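Local coordinates for protein lipolytic enzyme, G-D-S-L family (Bacteroides thetaiotaomicron, PDB 7BR2) that metabolises the drug diltiazem in the gut as an SGNH-type (GDSL family) serine esterase, at residues V82-F87 with V133-S138; T178-P183 with A217-K222; A232-N237 with E303-T308. All blocks are in the same frame, centred on the assembly; numbering follows the deposited sequence.

Contact 1 of 3, residues V82-F87 with V133-S138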
loop_
_atom_site.group_PDB
_atom_site.type_symbol
_atom_site.label_atom_id
_atom_site.label_comp_id
_atom_site.label_asym_id
_atom_site.label_seq_id
_atom_site.Cartn_x
_atom_site.Cartn_y
_atom_site.Cartn_z
ATOM N N VAL A 82 15.337 4.471 1.849
ATOM C CA VAL A 82 14.277 5.436 1.579
ATOM C C VAL A 82 13.333 5.437 2.775
ATOM O O VAL A 82 12.811 4.384 3.150
ATOM C CB VAL A 82 13.504 5.103 0.285
ATOM C CG1 VAL A 82 12.591 6.253 -0.084
ATOM C CG2 VAL A 82 14.468 4.816 -0.864
ATOM N N LEU A 83 13.077 6.617 3.336
ATOM C CA LEU A 83 12.251 6.773 4.533
ATOM C C LEU A 83 11.074 7.682 4.202
ATOM O O LEU A 83 11.268 8.836 3.810
ATOM C CB LEU A 83 13.063 7.355 5.696
ATOM C CG LEU A 83 12.320 7.690 7.004
ATOM C CD1 LEU A 83 11.727 6.454 7.627
ATOM C CD2 LEU A 83 13.226 8.391 7.996
ATOM N N MET A 84 9.862 7.144 4.304
ATOM C CA MET A 84 8.645 7.926 4.161
ATOM C C MET A 84 8.129 8.312 5.544
ATOM O O MET A 84 8.134 7.492 6.462
ATOM C CB MET A 84 7.588 7.140 3.383
ATOM C CG MET A 84 7.746 7.208 1.861
ATOM S SD MET A 84 9.311 6.561 1.200
ATOM C CE MET A 84 9.240 4.835 1.689
ATOM N N VAL A 85 7.709 9.570 5.694
ATOM C CA VAL A 85 7.321 10.138 6.984
ATOM C C VAL A 85 5.921 10.732 6.857
ATOM O O VAL A 85 5.695 11.619 6.026
ATOM C CB VAL A 85 8.328 11.199 7.466
ATOM C CG1 VAL A 85 7.935 11.760 8.823
ATOM C CG2 VAL A 85 9.752 10.631 7.500
ATOM N N THR A 86 4.973 10.214 7.640
ATOM C CA THR A 86 3.597 10.699 7.659
ATOM C C THR A 86 3.097 10.778 9.097
ATOM O O THR A 86 3.406 9.909 9.920
ATOM C CB THR A 86 2.667 9.806 6.831
ATOM O OG1 THR A 86 1.373 10.423 6.750
ATOM C CG2 THR A 86 2.531 8.405 7.448
ATOM N N PHE A 87 2.352 11.836 9.403
ATOM C CA PHE A 87 1.849 12.063 10.753
ATOM C C PHE A 87 0.803 13.164 10.683
ATOM O O PHE A 87 0.586 13.778 9.633
ATOM C CB PHE A 87 2.966 12.449 11.733
ATOM C CG PHE A 87 3.575 13.794 11.457
ATOM C CD1 PHE A 87 4.389 13.985 10.353
ATOM C CD2 PHE A 87 3.320 14.870 12.292
ATOM C CE1 PHE A 87 4.940 15.226 10.093
ATOM C CE2 PHE A 87 3.869 16.105 12.041
ATOM C CZ PHE A 87 4.682 16.286 10.940
ATOM N N VAL A 133 11.323 11.082 2.206
ATOM C CA VAL A 133 10.102 11.363 1.452
ATOM C C VAL A 133 9.004 11.792 2.423
ATOM O O VAL A 133 8.447 10.956 3.155
ATOM C CB VAL A 133 9.651 10.154 0.622
ATOM C CG1 VAL A 133 8.384 10.479 -0.147
ATOM C CG2 VAL A 133 10.774 9.710 -0.327
ATOM N N MET A 134 8.661 13.082 2.410
ATOM C CA MET A 134 7.510 13.542 3.177
ATOM C C MET A 134 6.242 13.087 2.473
ATOM O O MET A 134 6.082 13.322 1.273
ATOM C CB MET A 134 7.533 15.065 3.306
ATOM C CG MET A 134 8.696 15.616 4.112
ATOM S SD MET A 134 8.588 15.223 5.858
ATOM C CE MET A 134 10.119 14.327 6.127
ATOM N N THR A 135 5.360 12.391 3.192
ATOM C CA THR A 135 4.113 11.893 2.611
ATOM C C THR A 135 2.970 12.416 3.467
ATOM O O THR A 135 2.786 11.971 4.606
ATOM C CB THR A 135 4.067 10.364 2.520
ATOM O OG1 THR A 135 3.890 9.811 3.832
ATOM C CG2 THR A 135 5.331 9.833 1.952
ATOM N N GLY A 136 2.195 13.352 2.914
ATOM C CA GLY A 136 1.109 13.966 3.651
ATOM C C GLY A 136 0.053 12.945 3.990
ATOM O O GLY A 136 -0.389 12.210 3.105
ATOM N N THR A 137 -0.313 12.845 5.268
ATOM C CA THR A 137 -1.227 11.793 5.702
ATOM C C THR A 137 -2.563 11.848 4.960
ATOM O O THR A 137 -3.015 12.905 4.500
ATOM C CB THR A 137 -1.500 11.891 7.200
ATOM O OG1 THR A 137 -2.516 10.947 7.552
ATOM C CG2 THR A 137 -1.976 13.286 7.578
ATOM N N SER A 138 -3.196 10.677 4.854
ATOM C CA SER A 138 -4.581 10.586 4.442
ATOM C C SER A 138 -5.454 11.453 5.359
ATOM O O SER A 138 -5.085 11.733 6.499
ATOM C CB SER A 138 -5.031 9.120 4.464
ATOM O OG SER A 138 -4.742 8.505 5.707
HETATM O O HOH W 1 -1.024 8.660 7.063
HETATM O O HOH W 2 1.335 13.888 7.142
#

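Contact 2 of 3, residues T178-P183 with A217-K222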
loop_
_atom_site.group_PDB
_atom_site.type_symbol
_atom_site.label_atom_id
_atom_site.label_comp_id
_atom_site.label_asym_id
_atom_site.label_seq_id
_atom_site.Cartn_x
_atom_site.Cartn_y
_atom_site.Cartn_z
ATOM N N THR A 178 5.029 14.010 -1.421
ATOM C CA THR A 178 3.770 13.592 -2.016
ATOM C C THR A 178 2.688 13.704 -0.951
ATOM O O THR A 178 2.973 13.693 0.248
ATOM C CB THR A 178 3.845 12.171 -2.568
ATOM O OG1 THR A 178 2.623 11.867 -3.245
ATOM C CG2 THR A 178 4.054 11.172 -1.441
ATOM N N ASP A 179 1.439 13.829 -1.389
ATOM C CA ASP A 179 0.338 14.109 -0.477
ATOM C C ASP A 179 -0.812 13.156 -0.742
ATOM O O ASP A 179 -1.207 12.962 -1.897
ATOM C CB ASP A 179 -0.129 15.560 -0.610
ATOM C CG ASP A 179 -1.253 15.902 0.354
ATOM O OD1 ASP A 179 -1.310 15.302 1.459
ATOM O OD2 ASP A 179 -2.084 16.771 0.004
ATOM N N TRP A 180 -1.317 12.524 0.320
ATOM C CA TRP A 180 -2.550 11.753 0.214
ATOM C C TRP A 180 -3.788 12.580 0.525
ATOM O O TRP A 180 -4.889 12.191 0.140
ATOM C CB TRP A 180 -2.530 10.545 1.169
ATOM C CG TRP A 180 -1.677 9.349 0.777
ATOM C CD1 TRP A 180 -1.695 8.665 -0.414
ATOM C CD2 TRP A 180 -0.730 8.671 1.611
ATOM N NE1 TRP A 180 -0.797 7.624 -0.373
ATOM C CE2 TRP A 180 -0.193 7.605 0.858
ATOM C CE3 TRP A 180 -0.274 8.871 2.922
ATOM C CZ2 TRP A 180 0.772 6.737 1.374
ATOM C CZ3 TRP A 180 0.695 8.008 3.430
ATOM C CH2 TRP A 180 1.205 6.958 2.655
ATOM N N ASN A 181 -3.627 13.694 1.233
ATOM C CA ASN A 181 -4.771 14.383 1.821
ATOM C C ASN A 181 -5.661 14.998 0.741
ATOM O O ASN A 181 -6.858 14.696 0.658
ATOM C CB ASN A 181 -4.269 15.448 2.801
ATOM C CG ASN A 181 -5.314 15.839 3.817
ATOM O OD1 ASN A 181 -6.327 16.443 3.478
ATOM N ND2 ASN A 181 -5.075 15.483 5.077
ATOM N N ALA A 182 -5.082 15.847 -0.113
ATOM C CA ALA A 182 -5.867 16.490 -1.166
ATOM C C ALA A 182 -6.509 15.489 -2.114
ATOM O O ALA A 182 -7.738 15.552 -2.294
ATOM C CB ALA A 182 -4.995 17.495 -1.930
ATOM N N PRO A 183 -5.784 14.554 -2.735
ATOM C CA PRO A 183 -6.464 13.642 -3.670
ATOM C C PRO A 183 -7.527 12.790 -3.006
ATOM O O PRO A 183 -8.567 12.498 -3.617
ATOM C CB PRO A 183 -5.323 12.780 -4.233
ATOM C CG PRO A 183 -4.059 13.451 -3.823
ATOM C CD PRO A 183 -4.344 14.255 -2.618
ATOM N N ALA A 217 -2.078 3.292 -1.871
ATOM C CA ALA A 217 -1.021 2.644 -2.632
ATOM C C ALA A 217 -1.026 3.138 -4.066
ATOM O O ALA A 217 0.032 3.448 -4.626
ATOM C CB ALA A 217 -1.186 1.127 -2.569
ATOM N N TYR A 218 -2.215 3.224 -4.664
ATOM C CA TYR A 218 -2.373 3.727 -6.022
ATOM C C TYR A 218 -1.756 5.109 -6.155
ATOM O O TYR A 218 -0.967 5.369 -7.068
ATOM C CB TYR A 218 -3.869 3.772 -6.366
ATOM C CG TYR A 218 -4.207 4.741 -7.471
ATOM C CD1 TYR A 218 -3.971 4.414 -8.800
ATOM C CD2 TYR A 218 -4.705 6.009 -7.180
ATOM C CE1 TYR A 218 -4.257 5.302 -9.808
ATOM C CE2 TYR A 218 -4.984 6.908 -8.179
ATOM C CZ TYR A 218 -4.764 6.553 -9.496
ATOM O OH TYR A 218 -5.043 7.456 -10.499
ATOM N N LEU A 219 -2.073 5.996 -5.215
ATOM C CA LEU A 219 -1.574 7.362 -5.288
ATOM C C LEU A 219 -0.063 7.419 -5.114
ATOM O O LEU A 219 0.616 8.189 -5.807
ATOM C CB LEU A 219 -2.270 8.230 -4.239
ATOM C CG LEU A 219 -3.746 8.494 -4.542
ATOM C CD1 LEU A 219 -4.472 9.082 -3.336
ATOM C CD2 LEU A 219 -3.852 9.409 -5.780
ATOM N N PHE A 220 0.492 6.608 -4.202
ATOM C CA PHE A 220 1.942 6.626 -4.025
ATOM C C PHE A 220 2.639 6.065 -5.256
ATOM O O PHE A 220 3.685 6.578 -5.675
ATOM C CB PHE A 220 2.336 5.845 -2.767
ATOM C CG PHE A 220 3.778 6.004 -2.376
ATOM C CD1 PHE A 220 4.167 6.988 -1.478
ATOM C CD2 PHE A 220 4.746 5.170 -2.904
ATOM C CE1 PHE A 220 5.505 7.138 -1.130
ATOM C CE2 PHE A 220 6.078 5.305 -2.548
ATOM C CZ PHE A 220 6.458 6.292 -1.660
ATOM N N LEU A 221 2.054 5.044 -5.873
ATOM C CA LEU A 221 2.625 4.510 -7.103
ATOM C C LEU A 221 2.531 5.524 -8.238
ATOM O O LEU A 221 3.437 5.618 -9.072
ATOM C CB LEU A 221 1.908 3.217 -7.487
ATOM C CG LEU A 221 2.148 2.089 -6.485
ATOM C CD1 LEU A 221 1.216 0.929 -6.758
ATOM C CD2 LEU A 221 3.613 1.666 -6.533
ATOM N N LYS A 222 1.453 6.310 -8.272
ATOM C CA LYS A 222 1.349 7.359 -9.284
ATOM C C LYS A 222 2.392 8.443 -9.037
ATOM O O LYS A 222 3.011 8.947 -9.981
ATOM C CB LYS A 222 -0.084 7.918 -9.333
ATOM C CG LYS A 222 -0.288 9.156 -10.232
ATOM C CD LYS A 222 -1.770 9.357 -10.631
ATOM C CE LYS A 222 -2.363 10.473 -9.799
ATOM N NZ LYS A 222 -3.786 10.752 -10.091
#

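Contact 3 of 3, residues A232-N237 with E303-T308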
loop_
_atom_site.group_PDB
_atom_site.type_symbol
_atom_site.label_atom_id
_atom_site.label_comp_id
_atom_site.label_asym_id
_atom_site.label_seq_id
_atom_site.Cartn_x
_atom_site.Cartn_y
_atom_site.Cartn_z
ATOM N N ALA A 232 1.346 -5.277 -19.876
ATOM C CA ALA A 232 1.842 -5.661 -21.188
ATOM C C ALA A 232 0.805 -5.212 -22.207
ATOM O O ALA A 232 -0.367 -5.012 -21.883
ATOM C CB ALA A 232 2.102 -7.169 -21.287
ATOM N N ASN A 233 1.255 -5.027 -23.439
ATOM C CA ASN A 233 0.390 -4.538 -24.513
ATOM C C ASN A 233 0.761 -5.318 -25.768
ATOM O O ASN A 233 1.809 -5.073 -26.374
ATOM C CB ASN A 233 0.563 -3.031 -24.701
ATOM C CG ASN A 233 -0.617 -2.383 -25.426
ATOM O OD1 ASN A 233 -1.420 -3.058 -26.055
ATOM N ND2 ASN A 233 -0.699 -1.058 -25.358
ATOM N N MET A 234 -0.070 -6.285 -26.136
ATOM C CA MET A 234 0.206 -7.100 -27.307
ATOM C C MET A 234 -0.920 -6.935 -28.323
ATOM O O MET A 234 -2.107 -6.888 -27.968
ATOM C CB MET A 234 0.378 -8.577 -26.948
ATOM C CG MET A 234 -0.902 -9.235 -26.510
ATOM S SD MET A 234 -0.618 -10.654 -25.459
ATOM C CE MET A 234 -1.185 -9.984 -23.901
ATOM N N GLU A 235 -0.525 -6.844 -29.589
ATOM C CA GLU A 235 -1.446 -6.750 -30.710
ATOM C C GLU A 235 -0.995 -7.741 -31.765
ATOM O O GLU A 235 0.128 -7.629 -32.277
ATOM C CB GLU A 235 -1.488 -5.345 -31.308
ATOM C CG GLU A 235 -2.616 -5.150 -32.314
ATOM C CD GLU A 235 -2.599 -3.778 -32.973
ATOM O OE1 GLU A 235 -2.202 -2.782 -32.325
ATOM O OE2 GLU A 235 -2.986 -3.702 -34.158
ATOM N N ILE A 236 -1.870 -8.700 -32.073
ATOM C CA ILE A 236 -1.648 -9.727 -33.082
ATOM C C ILE A 236 -2.638 -9.526 -34.224
ATOM O O ILE A 236 -3.856 -9.487 -34.005
ATOM C CB ILE A 236 -1.788 -11.142 -32.490
ATOM C CG1 ILE A 236 -0.646 -11.451 -31.515
ATOM C CG2 ILE A 236 -1.917 -12.176 -33.599
ATOM C CD1 ILE A 236 -0.897 -11.037 -30.087
ATOM N N ASN A 237 -2.119 -9.427 -35.444
ATOM C CA ASN A 237 -2.966 -9.453 -36.628
ATOM C C ASN A 237 -3.121 -10.892 -37.102
ATOM O O ASN A 237 -2.137 -11.542 -37.471
ATOM C CB ASN A 237 -2.407 -8.536 -37.720
ATOM C CG ASN A 237 -3.237 -8.575 -38.997
ATOM O OD1 ASN A 237 -3.310 -9.606 -39.665
ATOM N ND2 ASN A 237 -3.944 -7.485 -39.282
ATOM N N GLU A 303 -3.298 -5.318 -18.784
ATOM C CA GLU A 303 -2.571 -6.345 -19.525
ATOM C C GLU A 303 -3.373 -6.590 -20.802
ATOM O O GLU A 303 -4.210 -7.498 -20.882
ATOM C CB GLU A 303 -2.412 -7.630 -18.674
ATOM C CG GLU A 303 -1.558 -8.707 -19.319
ATOM C CD GLU A 303 -1.547 -10.023 -18.541
ATOM O OE1 GLU A 303 -2.321 -10.179 -17.565
ATOM O OE2 GLU A 303 -0.746 -10.910 -18.912
ATOM N N LEU A 304 -3.113 -5.769 -21.817
ATOM C CA LEU A 304 -4.032 -5.644 -22.944
ATOM C C LEU A 304 -3.746 -6.692 -24.013
ATOM O O LEU A 304 -2.613 -6.814 -24.490
ATOM C CB LEU A 304 -3.958 -4.242 -23.545
ATOM C CG LEU A 304 -5.163 -3.913 -24.436
ATOM C CD1 LEU A 304 -6.461 -3.754 -23.630
ATOM C CD2 LEU A 304 -4.896 -2.672 -25.278
ATOM N N LEU A 305 -4.774 -7.446 -24.387
ATOM C CA LEU A 305 -4.693 -8.366 -25.515
ATOM C C LEU A 305 -5.570 -7.848 -26.653
ATOM O O LEU A 305 -6.800 -7.763 -26.514
ATOM C CB LEU A 305 -5.098 -9.782 -25.112
ATOM C CG LEU A 305 -5.312 -10.732 -26.293
ATOM C CD1 LEU A 305 -4.022 -10.951 -27.076
ATOM C CD2 LEU A 305 -5.876 -12.070 -25.803
ATOM N N LYS A 306 -4.935 -7.509 -27.772
ATOM C CA LYS A 306 -5.615 -7.017 -28.963
ATOM C C LYS A 306 -5.305 -7.962 -30.112
ATOM O O LYS A 306 -4.137 -8.138 -30.478
ATOM C CB LYS A 306 -5.175 -5.588 -29.309
ATOM C CG LYS A 306 -6.113 -4.887 -30.279
ATOM C CD LYS A 306 -5.599 -3.535 -30.714
ATOM C CE LYS A 306 -5.786 -2.501 -29.620
ATOM N NZ LYS A 306 -4.839 -1.374 -29.810
ATOM N N VAL A 307 -6.350 -8.526 -30.710
ATOM C CA VAL A 307 -6.220 -9.425 -31.847
ATOM C C VAL A 307 -7.098 -8.830 -32.937
ATOM O O VAL A 307 -8.325 -8.964 -32.904
ATOM C CB VAL A 307 -6.651 -10.856 -31.521
ATOM C CG1 VAL A 307 -6.371 -11.782 -32.699
ATOM C CG2 VAL A 307 -5.979 -11.333 -30.245
ATOM N N THR A 308 -6.485 -8.165 -33.900
ATOM C CA THR A 308 -7.212 -7.621 -35.042
ATOM C C THR A 308 -7.043 -8.617 -36.174
ATOM O O THR A 308 -5.925 -8.817 -36.649
ATOM C CB THR A 308 -6.677 -6.256 -35.463
ATOM O OG1 THR A 308 -5.360 -6.435 -35.986
ATOM C CG2 THR A 308 -6.604 -5.312 -34.272
#

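Contact 1 of 3, residues V82-F87 with V133-S138
Two neighbouring parallel strands meet here in the buried five-stranded sheet of the hydrolase domain, with 82-85 central and 131-136 beside it. Their short axes come within 4.7 Å at 28°. The ladder is carried by Val133 N to Leu83 O (2.8 Å), nearly along the C=O axis, by Val85 N to Val133 O in the carbonyl plane, and by Thr135 N to Val85 O, straight at hydrogen (170°) though its donor stands above the carbonyl plane. On one face the Met84 chain, bent at chi2 and chi3, runs alongside Val133 and sets SD 3.7 Å from Val133 CB. On the other, Met134 CE rests 3.8 Å from Val85 CB, and the Met134 side chain also touches Phe117 of helix 102-125. Beyond the strand ends, one water joins Thr86 OG1 to Thr137 OG1; a second accepts from Thr137 N and lies 2.6 Å from Phe87 O, to which it probably donates. Thr137 OG1, anti to its backbone N, donates to Ser138 O (2.9 Å) on a lone pair. An alanine here would lose both bonds of the hydroxyl and would probably leave the first water unable to link the segments. Parallel strands flanked by helices characterise the three-layer alpha/beta/alpha SGNH fold.

Contact 2 of 3, residues T178-P183 with A217-K222
Trp180 presents the edge of its indole to helix 210-223. Its CG is anti to the carbonyl carbon (chi1 -75°), and the side chain ends nearer the helix than it starts. Leu219 CB lies at that edge, in the ring plane, 3.9 Å from Trp180 CD1, and the two side chains cross obliquely. The polar corner of the same edge is satisfied just before the helical segment, where Trp180 NE1 is hydrogen-bonded to Met216 O; the ring is therefore fixed by a polar tether as well as by apolar contact.

Leu219 branches onward to a second partner. With its CG anti to the carbonyl carbon (chi1 -70°), its two methyls straddle the same proline carbon: CD1 is 3.9 Å and CD2 4.0 Å from Pro183 CB. Leu219 thus fits between the indole edge and the first turn of helix 181-194. Phe220, one residue on, swings its ring to the strand side with CG anti to the backbone N (chi1 -170°). Its CD1 approaches Thr178 CG2 at 4.2 Å, the two side chains crossing at about a right angle, and Trp180 CZ2 is loosely placed at 4.4 Å from the same CD1.

No hydrogen bond joins the two segments. Within 178-183, Asp179 caps the start of the following helix: OD1 accepts from Asn181 N at 2.8 Å and OD2 from Ala182 N, both donors standing above the carboxylate plane.

Helix 210-223 thereby packs against the edge strand 176-179 and the turn into helix 181-194, while Tyr35 meets Trp180 edge-to-face and Phe24 of strand 21-26 does the same with Phe220.

Contact 3 of 3, residues A232-N237 with E303-T308
Backbone hydrogen bonds come first in this parallel pairing, in which the short axes of 232-237 and 303-308 diverge by only 14°. Five bonds switch donor strand at each step, from Leu304 N to Ala232 O (2.8 Å) through to a weak one from Thr308 N to Ile236 O. The straightest is Met234 N to Leu304 O (180° at hydrogen). Short CA-H...O contacts supplement them, such as Glu235 CA to Lys306 O at 3.0 Å.

Apolar contact belongs to the buried, mainly apolar face of Met234, Ile236, Leu305 and Val307. Met234 CG, between its backbone N and carbonyl carbon (chi1 69°), lies 3.6 Å from Leu305 CD1. Glu303, on the same face, is hydrogen-bonded to Tyr265 through OE2.

The one charged pair lies on the partly exposed face, among Asn233, Leu304, Asn237 and Thr308. Glu235, extended, and Lys306, bent at chi3, lie side by side, Glu235 CG 3.8 Å from Lys306 CD; Glu235 OE1 and Lys306 NZ remain 3.9 Å apart, a long salt bridge.

These are the inner strands of a mixed four-stranded sheet, flanked antiparallel by 242-247 and 335-336. The mainly apolar face packs on Phe263 and Tyr265 of strand 260-267 and Ile251 of strand 249-257, so two sheets lie face to face.

Overall arrangement
Contacts 1 and 2 belong to the SGNH hydrolase domain, whereas contact 3 lies well apart, its centre about 38 Å from that of contact 1 and about 30 Å from that of contact 2. The first two join directly: strands 131-136 and 176-179 are sheet neighbours, with Gly136 N 2.8 Å from Thr178 O, a probable hydrogen bond. Contact 1 is wholly buried, combining a strand ladder with bridging waters; contact 2, mostly buried, adds a helix to that sheet's edge mainly through aromatic and aliphatic side chains, with one indole hydrogen bond to the helix backbone. Contact 3 shares parallel pairing with contact 1, but its sheet has one partly exposed, mixed polar face and one buried, mainly apolar face.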